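Local coordinates for 6-aminohexanoate-cyclic-dimer hydrolase (Arthrobacter sp., PDB 3A2Q), which hydrolyses the cyclic dimer of 6-aminohexanoate, a nylon-6 by-product, opening one amide bond to give the linear dimer, at residues D202-A207 / G235-A240; K310-I315 / D364-Y369; K372-W377 / A455-E460. The protein carries 1 engineered substitution. All coordinates share one frame; numbering follows the deposited sequence.

Contact 1. Residues D202-A207 / G235-A240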
# COMPACT_ATOMS: atom_id res chain seq x y z
N ASP A 202 -5.76 -4.89 14.60
CA ASP A 202 -6.59 -5.54 13.61
C ASP A 202 -6.75 -7.05 13.75
O ASP A 202 -6.97 -7.74 12.75
CB ASP A 202 -6.06 -5.22 12.21
CG ASP A 202 -5.88 -3.73 11.99
OD1 ASP A 202 -6.90 -3.01 11.99
OD2 ASP A 202 -4.72 -3.29 11.81
N SER A 203 -6.65 -7.56 14.98
CA SER A 203 -6.78 -8.99 15.24
C SER A 203 -5.66 -9.76 14.53
O SER A 203 -5.88 -10.49 13.55
CB SER A 203 -8.15 -9.50 14.79
OG SER A 203 -9.17 -8.94 15.61
N ASP A 204 -4.45 -9.58 15.05
CA ASP A 204 -3.26 -10.20 14.51
C ASP A 204 -3.09 -9.78 13.04
O ASP A 204 -2.84 -10.60 12.16
CB ASP A 204 -3.37 -11.72 14.63
CG ASP A 204 -2.01 -12.40 14.71
OD1 ASP A 204 -1.01 -11.69 14.90
OD2 ASP A 204 -1.95 -13.64 14.57
N ASN A 205 -3.25 -8.48 12.80
CA ASN A 205 -3.13 -7.91 11.46
C ASN A 205 -3.98 -8.65 10.45
O ASN A 205 -3.50 -9.08 9.39
CB ASN A 205 -1.66 -7.90 11.02
CG ASN A 205 -0.80 -7.02 11.91
OD1 ASN A 205 -0.09 -7.51 12.79
ND2 ASN A 205 -0.86 -5.72 11.69
N VAL A 206 -5.26 -8.79 10.79
CA VAL A 206 -6.24 -9.47 9.96
C VAL A 206 -5.76 -10.88 9.64
O VAL A 206 -5.73 -11.30 8.48
CB VAL A 206 -6.52 -8.69 8.65
CG1 VAL A 206 -7.82 -9.20 8.02
CG2 VAL A 206 -6.63 -7.19 8.93
N ALA A 207 -5.38 -11.60 10.69
CA ALA A 207 -4.90 -12.97 10.58
C ALA A 207 -3.73 -13.10 9.61
O ALA A 207 -3.57 -14.13 8.95
CB ALA A 207 -6.04 -13.88 10.14
N GLY A 235 7.70 -10.16 19.34
CA GLY A 235 6.25 -10.26 19.24
C GLY A 235 5.70 -10.43 17.84
O GLY A 235 4.55 -10.84 17.69
N ASP A 236 6.49 -10.11 16.82
CA ASP A 236 6.01 -10.27 15.45
C ASP A 236 5.46 -11.67 15.25
O ASP A 236 6.13 -12.65 15.55
CB ASP A 236 7.13 -10.03 14.43
CG ASP A 236 7.44 -8.57 14.24
OD1 ASP A 236 6.66 -7.72 14.72
OD2 ASP A 236 8.47 -8.27 13.60
N THR A 237 4.24 -11.76 14.74
CA THR A 237 3.62 -13.05 14.53
C THR A 237 4.22 -13.80 13.36
O THR A 237 4.53 -14.99 13.45
CB THR A 237 2.11 -12.90 14.26
OG1 THR A 237 1.48 -12.27 15.38
CG2 THR A 237 1.48 -14.26 14.00
N PHE A 238 4.38 -13.09 12.26
CA PHE A 238 4.90 -13.69 11.05
C PHE A 238 6.35 -13.32 10.78
O PHE A 238 6.86 -12.33 11.32
CB PHE A 238 3.99 -13.28 9.89
CG PHE A 238 2.54 -13.62 10.13
CD1 PHE A 238 2.08 -14.92 9.96
CD2 PHE A 238 1.66 -12.65 10.60
CE1 PHE A 238 0.77 -15.25 10.27
CE2 PHE A 238 0.34 -12.98 10.91
CZ PHE A 238 -0.11 -14.28 10.74
N CYS A 239 7.01 -14.12 9.96
CA CYS A 239 8.40 -13.87 9.62
C CYS A 239 8.62 -14.32 8.18
O CYS A 239 7.96 -15.24 7.70
CB CYS A 239 9.31 -14.65 10.58
SG CYS A 239 11.03 -14.12 10.60
N ALA A 240 9.53 -13.66 7.48
CA ALA A 240 9.81 -14.01 6.09
C ALA A 240 11.22 -14.58 5.97
O ALA A 240 12.06 -14.33 6.83
CB ALA A 240 9.67 -12.76 5.21
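Asp204 and Thr237 carry the polar half of this contact, their side chains approaching from opposite directions. Thr237 OG1 donates a hydrogen bond to Asp204 OD1 over 2.6 Å. The carboxylate oxygen receives it through its syn lone pair, on the side of OD2. Thr237 keeps OG1 beside its own backbone N and anti to the carbonyl carbon (chi1 -60°), which turns both the hydroxyl and the methyl branch to the carboxylate. OD2 of Asp204 thus meets the methyl, CG2 of Thr237, at 3.5 Å, and the threonine touches both carboxylate oxygens by different branches.

The Phe238 ring makes the remaining contacts, with backbone carbonyls of the helix. CG2 of Thr237, from the same loop, lies over the centre of this ring, 3.5 Å above its plane, so the methyl fills a place between the ring face and the aspartate. The rim of the ring turns to the short helix: Phe238 CE2 has the carbonyl O of Asp204 at its edge, near the ring plane, 4.2 Å away, and Phe238 CZ approaches Ala207 O obliquely at 3.9 Å. Around the contact, Phe238 also packs on Arg191, while Ser203 OG bonds to Arg322.

The backbone of 202-207 is unusual. Every residue has positive phi, between 51° and 63°, and the bonds Val206 N to Asp202 O (2.8 Å) and Ala207 N to Ser203 O (3.1 Å) join residues four apart. This is the signature of a short left-handed alpha-helical turn, a rare element in proteins, built here from residues with side chains and no glycine. The loop 235-240 packs on this turn through Asp204 and Ala207, while Val206 belongs to the 6-aminohexanoate pocket, so the left-handed turn forms part of the substrate-site wall of this amidase.

Contact 2. Residues K310-I315 / D364-Y369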
# COMPACT_ATOMS: atom_id res chain seq x y z
N LYS A 310 -15.40 -14.59 1.10
CA LYS A 310 -16.51 -14.62 2.05
C LYS A 310 -15.95 -14.82 3.45
O LYS A 310 -16.34 -14.14 4.40
CB LYS A 310 -17.48 -15.76 1.71
CG LYS A 310 -18.71 -15.79 2.60
CD LYS A 310 -19.56 -17.01 2.31
CE LYS A 310 -20.78 -17.05 3.23
NZ LYS A 310 -20.40 -17.07 4.66
N ASP A 311 -15.01 -15.77 3.57
CA ASP A 311 -14.36 -16.08 4.83
C ASP A 311 -13.52 -14.90 5.30
O ASP A 311 -13.46 -14.60 6.49
CB ASP A 311 -13.46 -17.30 4.68
CG ASP A 311 -14.22 -18.54 4.25
OD1 ASP A 311 -15.08 -19.00 5.03
OD2 ASP A 311 -13.95 -19.04 3.14
N TYR A 312 -12.86 -14.23 4.36
CA TYR A 312 -12.03 -13.09 4.69
C TYR A 312 -12.90 -11.95 5.24
O TYR A 312 -12.52 -11.26 6.19
CB TYR A 312 -11.29 -12.63 3.43
CG TYR A 312 -10.26 -11.55 3.68
CD1 TYR A 312 -9.28 -11.69 4.66
CD2 TYR A 312 -10.26 -10.38 2.91
CE1 TYR A 312 -8.32 -10.70 4.87
CE2 TYR A 312 -9.31 -9.39 3.11
CZ TYR A 312 -8.35 -9.55 4.09
OH TYR A 312 -7.42 -8.56 4.30
N SER A 313 -14.07 -11.77 4.64
CA SER A 313 -15.00 -10.72 5.07
C SER A 313 -15.42 -10.92 6.52
O SER A 313 -15.51 -9.95 7.28
CB SER A 313 -16.24 -10.73 4.17
OG SER A 313 -17.06 -9.61 4.44
N THR A 314 -15.67 -12.16 6.90
CA THR A 314 -16.07 -12.47 8.27
C THR A 314 -14.97 -12.09 9.25
O THR A 314 -15.23 -11.53 10.31
CB THR A 314 -16.40 -13.97 8.41
OG1 THR A 314 -17.53 -14.28 7.57
CG2 THR A 314 -16.74 -14.31 9.87
N ILE A 315 -13.72 -12.39 8.88
CA ILE A 315 -12.60 -12.04 9.73
C ILE A 315 -12.50 -10.52 9.83
O ILE A 315 -12.24 -9.98 10.90
CB ILE A 315 -11.29 -12.61 9.16
CG1 ILE A 315 -11.32 -14.14 9.25
CG2 ILE A 315 -10.10 -12.04 9.92
CD1 ILE A 315 -10.17 -14.83 8.55
N ASP A 364 -8.65 -20.88 8.70
CA ASP A 364 -8.18 -22.09 8.03
C ASP A 364 -8.43 -22.00 6.53
O ASP A 364 -7.60 -22.44 5.73
CB ASP A 364 -8.88 -23.34 8.57
CG ASP A 364 -8.29 -23.82 9.88
OD1 ASP A 364 -7.27 -23.26 10.33
OD2 ASP A 364 -8.85 -24.78 10.45
N GLU A 365 -9.57 -21.44 6.14
CA GLU A 365 -9.89 -21.30 4.72
C GLU A 365 -8.86 -20.44 4.01
O GLU A 365 -8.53 -20.68 2.85
CB GLU A 365 -11.29 -20.70 4.54
CG GLU A 365 -12.43 -21.69 4.78
CD GLU A 365 -12.23 -23.00 4.02
OE1 GLU A 365 -12.06 -22.95 2.78
OE2 GLU A 365 -12.25 -24.07 4.66
N LEU A 366 -8.34 -19.43 4.71
CA LEU A 366 -7.33 -18.57 4.12
C LEU A 366 -6.03 -19.35 3.91
O LEU A 366 -5.40 -19.24 2.86
CB LEU A 366 -7.05 -17.36 5.02
CG LEU A 366 -8.21 -16.38 5.29
CD1 LEU A 366 -7.64 -15.12 5.92
CD2 LEU A 366 -8.93 -16.04 4.00
N ARG A 367 -5.65 -20.15 4.91
CA ARG A 367 -4.42 -20.93 4.80
C ARG A 367 -4.54 -21.93 3.65
O ARG A 367 -3.59 -22.12 2.89
CB ARG A 367 -4.12 -21.69 6.10
CG ARG A 367 -4.13 -20.84 7.37
CD ARG A 367 -3.40 -19.52 7.19
NE ARG A 367 -3.33 -18.79 8.46
CZ ARG A 367 -3.30 -17.46 8.57
NH1 ARG A 367 -3.33 -16.70 7.49
NH2 ARG A 367 -3.24 -16.91 9.78
N TYR A 368 -5.70 -22.56 3.51
CA TYR A 368 -5.88 -23.52 2.44
C TYR A 368 -5.79 -22.85 1.08
O TYR A 368 -5.17 -23.39 0.17
CB TYR A 368 -7.22 -24.26 2.59
CG TYR A 368 -7.11 -25.52 3.44
CD1 TYR A 368 -6.20 -26.52 3.11
CD2 TYR A 368 -7.91 -25.70 4.58
CE1 TYR A 368 -6.08 -27.67 3.89
CE2 TYR A 368 -7.79 -26.86 5.36
CZ TYR A 368 -6.87 -27.84 5.01
OH TYR A 368 -6.73 -28.98 5.77
N TYR A 369 -6.40 -21.67 0.94
CA TYR A 369 -6.35 -20.97 -0.33
C TYR A 369 -4.91 -20.56 -0.63
O TYR A 369 -4.44 -20.71 -1.76
CB TYR A 369 -7.23 -19.72 -0.28
CG TYR A 369 -7.32 -19.03 -1.62
CD1 TYR A 369 -8.06 -19.58 -2.67
CD2 TYR A 369 -6.62 -17.85 -1.85
CE1 TYR A 369 -8.11 -18.97 -3.92
CE2 TYR A 369 -6.66 -17.23 -3.10
CZ TYR A 369 -7.40 -17.79 -4.13
OH TYR A 369 -7.43 -17.16 -5.35
O HOH W 1 -13.60 -20.84 1.15
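Leu366 fills the tight, buried part of the contact between two helices that run in broadly opposed directions but at a wide slant, their segment axes coming within 9.6 Å at an angle of 138°. Its CD1 methyl meets Ile315 CD1 at 3.7 Å, the two side chains reaching toward each other tip to tip. Tyr312 joins from the side, its chain at about a right angle to that of the leucine, and its ring atom CD1 lies 4.0 Å from Leu366 CD1. The other methyl, Leu366 CD2, leans on Tyr312 CB, so that the leucine rests on two side chains one turn apart on helix 308-331.

The solvent side is looser and acidic. Asp311 OD2 lies 3.4 Å from CB of Glu365, and the two carboxylate planes are turned 45° apart. Glu365 bends at its second torsion (chi2 -49°), carrying its carboxylate outward while CB and CG stay against the aspartate. OD2 of Asp311 and OE1 of Glu365 are 4.4 Å apart, and a water donates to both, at 2.7 Å to Asp311 OD2 and 3.1 Å to Glu365 OE1. This bridge probably eases the like-charge proximity of the two acids.

Cys362, one turn before Leu366, continues the interface against Asp311, Thr314 and Ile315. Val430 of helix 427-431 also touches Leu366. Tyr312 also touches Ala209, and its OH makes a weak hydrogen bond to Ala171 O, joining this helix pair to the loops around the substrate pocket.

Contact 3. Residues K372-W377 / A455-E460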
# COMPACT_ATOMS: atom_id res chain seq x y z
N LYS A 372 -3.14 -23.33 -2.25
CA LYS A 372 -3.51 -23.56 -3.64
C LYS A 372 -2.78 -22.57 -4.54
O LYS A 372 -2.28 -22.93 -5.60
CB LYS A 372 -5.02 -23.42 -3.84
CG LYS A 372 -5.86 -24.45 -3.09
CD LYS A 372 -7.30 -24.51 -3.61
CE LYS A 372 -7.97 -23.14 -3.56
NZ LYS A 372 -9.30 -23.15 -4.24
N VAL A 373 -2.71 -21.31 -4.11
CA VAL A 373 -2.04 -20.29 -4.88
C VAL A 373 -0.54 -20.56 -5.01
O VAL A 373 0.01 -20.58 -6.11
CB VAL A 373 -2.21 -18.89 -4.25
CG1 VAL A 373 -1.34 -17.90 -4.99
CG2 VAL A 373 -3.68 -18.46 -4.31
N GLU A 374 0.12 -20.76 -3.88
CA GLU A 374 1.57 -21.00 -3.87
C GLU A 374 2.04 -22.22 -4.65
O GLU A 374 3.18 -22.26 -5.12
CB GLU A 374 2.09 -21.10 -2.44
CG GLU A 374 1.97 -19.81 -1.64
CD GLU A 374 2.84 -19.84 -0.40
OE1 GLU A 374 4.07 -19.60 -0.53
OE2 GLU A 374 2.31 -20.11 0.70
N ARG A 375 1.18 -23.22 -4.79
CA ARG A 375 1.55 -24.43 -5.51
C ARG A 375 1.93 -24.17 -6.97
O ARG A 375 2.61 -24.99 -7.58
CB ARG A 375 0.42 -25.46 -5.45
CG ARG A 375 0.49 -26.37 -4.24
CD ARG A 375 -0.51 -27.52 -4.35
NE ARG A 375 -1.74 -27.27 -3.62
CZ ARG A 375 -1.84 -27.29 -2.29
NH1 ARG A 375 -0.77 -27.54 -1.54
NH2 ARG A 375 -3.00 -27.05 -1.70
N TRP A 376 1.50 -23.04 -7.52
CA TRP A 376 1.82 -22.68 -8.90
C TRP A 376 3.31 -22.39 -9.02
O TRP A 376 3.96 -22.76 -10.01
CB TRP A 376 1.02 -21.44 -9.33
CG TRP A 376 1.12 -21.10 -10.79
CD1 TRP A 376 0.61 -21.80 -11.85
CD2 TRP A 376 1.75 -19.93 -11.36
NE1 TRP A 376 0.87 -21.15 -13.03
CE2 TRP A 376 1.57 -20.00 -12.76
CE3 TRP A 376 2.44 -18.84 -10.81
CZ2 TRP A 376 2.05 -19.02 -13.62
CZ3 TRP A 376 2.92 -17.86 -11.68
CH2 TRP A 376 2.73 -17.96 -13.07
N TRP A 377 3.86 -21.73 -8.00
CA TRP A 377 5.28 -21.39 -7.98
C TRP A 377 6.08 -22.66 -7.67
O TRP A 377 7.18 -22.86 -8.18
CB TRP A 377 5.55 -20.32 -6.92
CG TRP A 377 5.24 -18.92 -7.39
CD1 TRP A 377 6.13 -18.00 -7.88
CD2 TRP A 377 3.94 -18.30 -7.47
NE1 TRP A 377 5.47 -16.85 -8.25
CE2 TRP A 377 4.13 -17.01 -8.01
CE3 TRP A 377 2.64 -18.72 -7.13
CZ2 TRP A 377 3.06 -16.13 -8.23
CZ3 TRP A 377 1.58 -17.84 -7.34
CH2 TRP A 377 1.80 -16.56 -7.89
N ALA A 455 6.10 -12.67 -6.99
CA ALA A 455 7.14 -13.69 -6.90
C ALA A 455 6.81 -14.68 -5.79
O ALA A 455 5.86 -14.49 -5.04
CB ALA A 455 8.49 -13.03 -6.64
N ALA A 456 7.60 -15.75 -5.69
CA ALA A 456 7.37 -16.75 -4.66
C ALA A 456 7.59 -16.16 -3.26
O ALA A 456 8.29 -15.16 -3.11
CB ALA A 456 8.30 -17.95 -4.87
N TYR A 457 6.97 -16.77 -2.26
CA TYR A 457 7.08 -16.34 -0.87
C TYR A 457 8.54 -16.04 -0.51
O TYR A 457 9.41 -16.90 -0.66
CB TYR A 457 6.56 -17.45 0.05
CG TYR A 457 6.22 -17.02 1.46
CD1 TYR A 457 4.95 -16.52 1.77
CD2 TYR A 457 7.15 -17.12 2.49
CE1 TYR A 457 4.62 -16.14 3.07
CE2 TYR A 457 6.84 -16.73 3.79
CZ TYR A 457 5.57 -16.24 4.07
OH TYR A 457 5.26 -15.85 5.36
N GLY A 458 8.80 -14.83 -0.04
CA GLY A 458 10.13 -14.44 0.36
C GLY A 458 11.13 -14.04 -0.72
O GLY A 458 12.26 -13.69 -0.40
N ARG A 459 10.72 -14.06 -1.98
CA ARG A 459 11.64 -13.73 -3.06
C ARG A 459 11.62 -12.29 -3.59
O ARG A 459 11.56 -12.07 -4.81
CB ARG A 459 11.45 -14.70 -4.23
CG ARG A 459 11.67 -16.16 -3.88
CD ARG A 459 12.99 -16.36 -3.16
NE ARG A 459 14.14 -15.89 -3.93
CZ ARG A 459 14.71 -16.57 -4.93
NH1 ARG A 459 14.25 -17.76 -5.28
NH2 ARG A 459 15.77 -16.07 -5.55
N GLU A 460 11.69 -11.32 -2.69
CA GLU A 460 11.72 -9.92 -3.10
C GLU A 460 12.98 -9.68 -3.93
O GLU A 460 13.01 -8.79 -4.78
CB GLU A 460 11.74 -8.99 -1.89
CG GLU A 460 10.38 -8.76 -1.26
CD GLU A 460 10.06 -9.72 -0.14
OE1 GLU A 460 10.32 -10.93 -0.30
OE2 GLU A 460 9.55 -9.26 0.90
O HOH W 2 5.16 -19.01 -2.92
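A type II beta turn from Ala456 to Arg459, linking strand 448-455 to helix 460-473, receives the C-terminal part of helix 356-378, with Trp377 set against Ala455 and Ala456. The indole takes the chain over one face: Ala456 CA sits above it, and Trp377 CD1 lies 3.7 Å from Ala456 CB. Backbone atoms press in as well, with Trp377 NE1 at 3.5 Å from Ala455 C and Ala455 O offset toward the rim of the ring system. On the opposite face lies CE3 of the preceding Trp376, 3.5 Å above the plane, so the indole is held between its sequence neighbour and the backbone of Ala455 and Ala456. Trp377 CG is placed beside its backbone N (chi1 -81°), which lays the ring across that backbone. Its NE1 makes a weak hydrogen bond to Asp382 O, and Phe428 and Leu384 pack against it too.

Glu374 forms the polar edge. Its chain runs extended beyond CG and brings OE1 to 3.3 Å from Tyr457 CB, with the carboxylate plane turned 35° from the tyrosine ring. A water bridges the two segments, donating to Glu374 OE1 at 2.7 Å and accepting from Tyr457 N at 3.0 Å, so the amide of the second turn residue is satisfied through it.

The turn itself closes by Arg459 N to Ala456 O at 2.9 Å. Gly458, at the third position, has the positive phi that a type II turn requires, and Arg459 then serves as N-cap of helix 460-473. Overall this is a strand-turn-helix connection of the alpha/beta amidase fold, packed against a neighbouring helix by a tryptophan lying on the backbone that leads into the turn.

In the fold
Contacts 1 and 2 are neighbours, with centres 15 Å apart, and they touch directly: Ala207 O lies 2.9 Å from Arg367 NH2, a probable hydrogen bond, and Val206 CG1 packs 3.5 Å from Tyr312 CE1. Val206 lines the pocket of a bound 6-aminohexanoic acid, and the Tyr312 side chain comes within about 5 Å of a ligand and about 9 Å of that of Ala174, the engineered position of the probable acyl-ester nucleophile. Contact 3, whose centre is 18 Å from that of contact 2, lies away from the annotated sites but shares helix 356-378 with it. Its touch with contact 1 is slight, Cys239 O to Tyr457 OH at 3.6 Å.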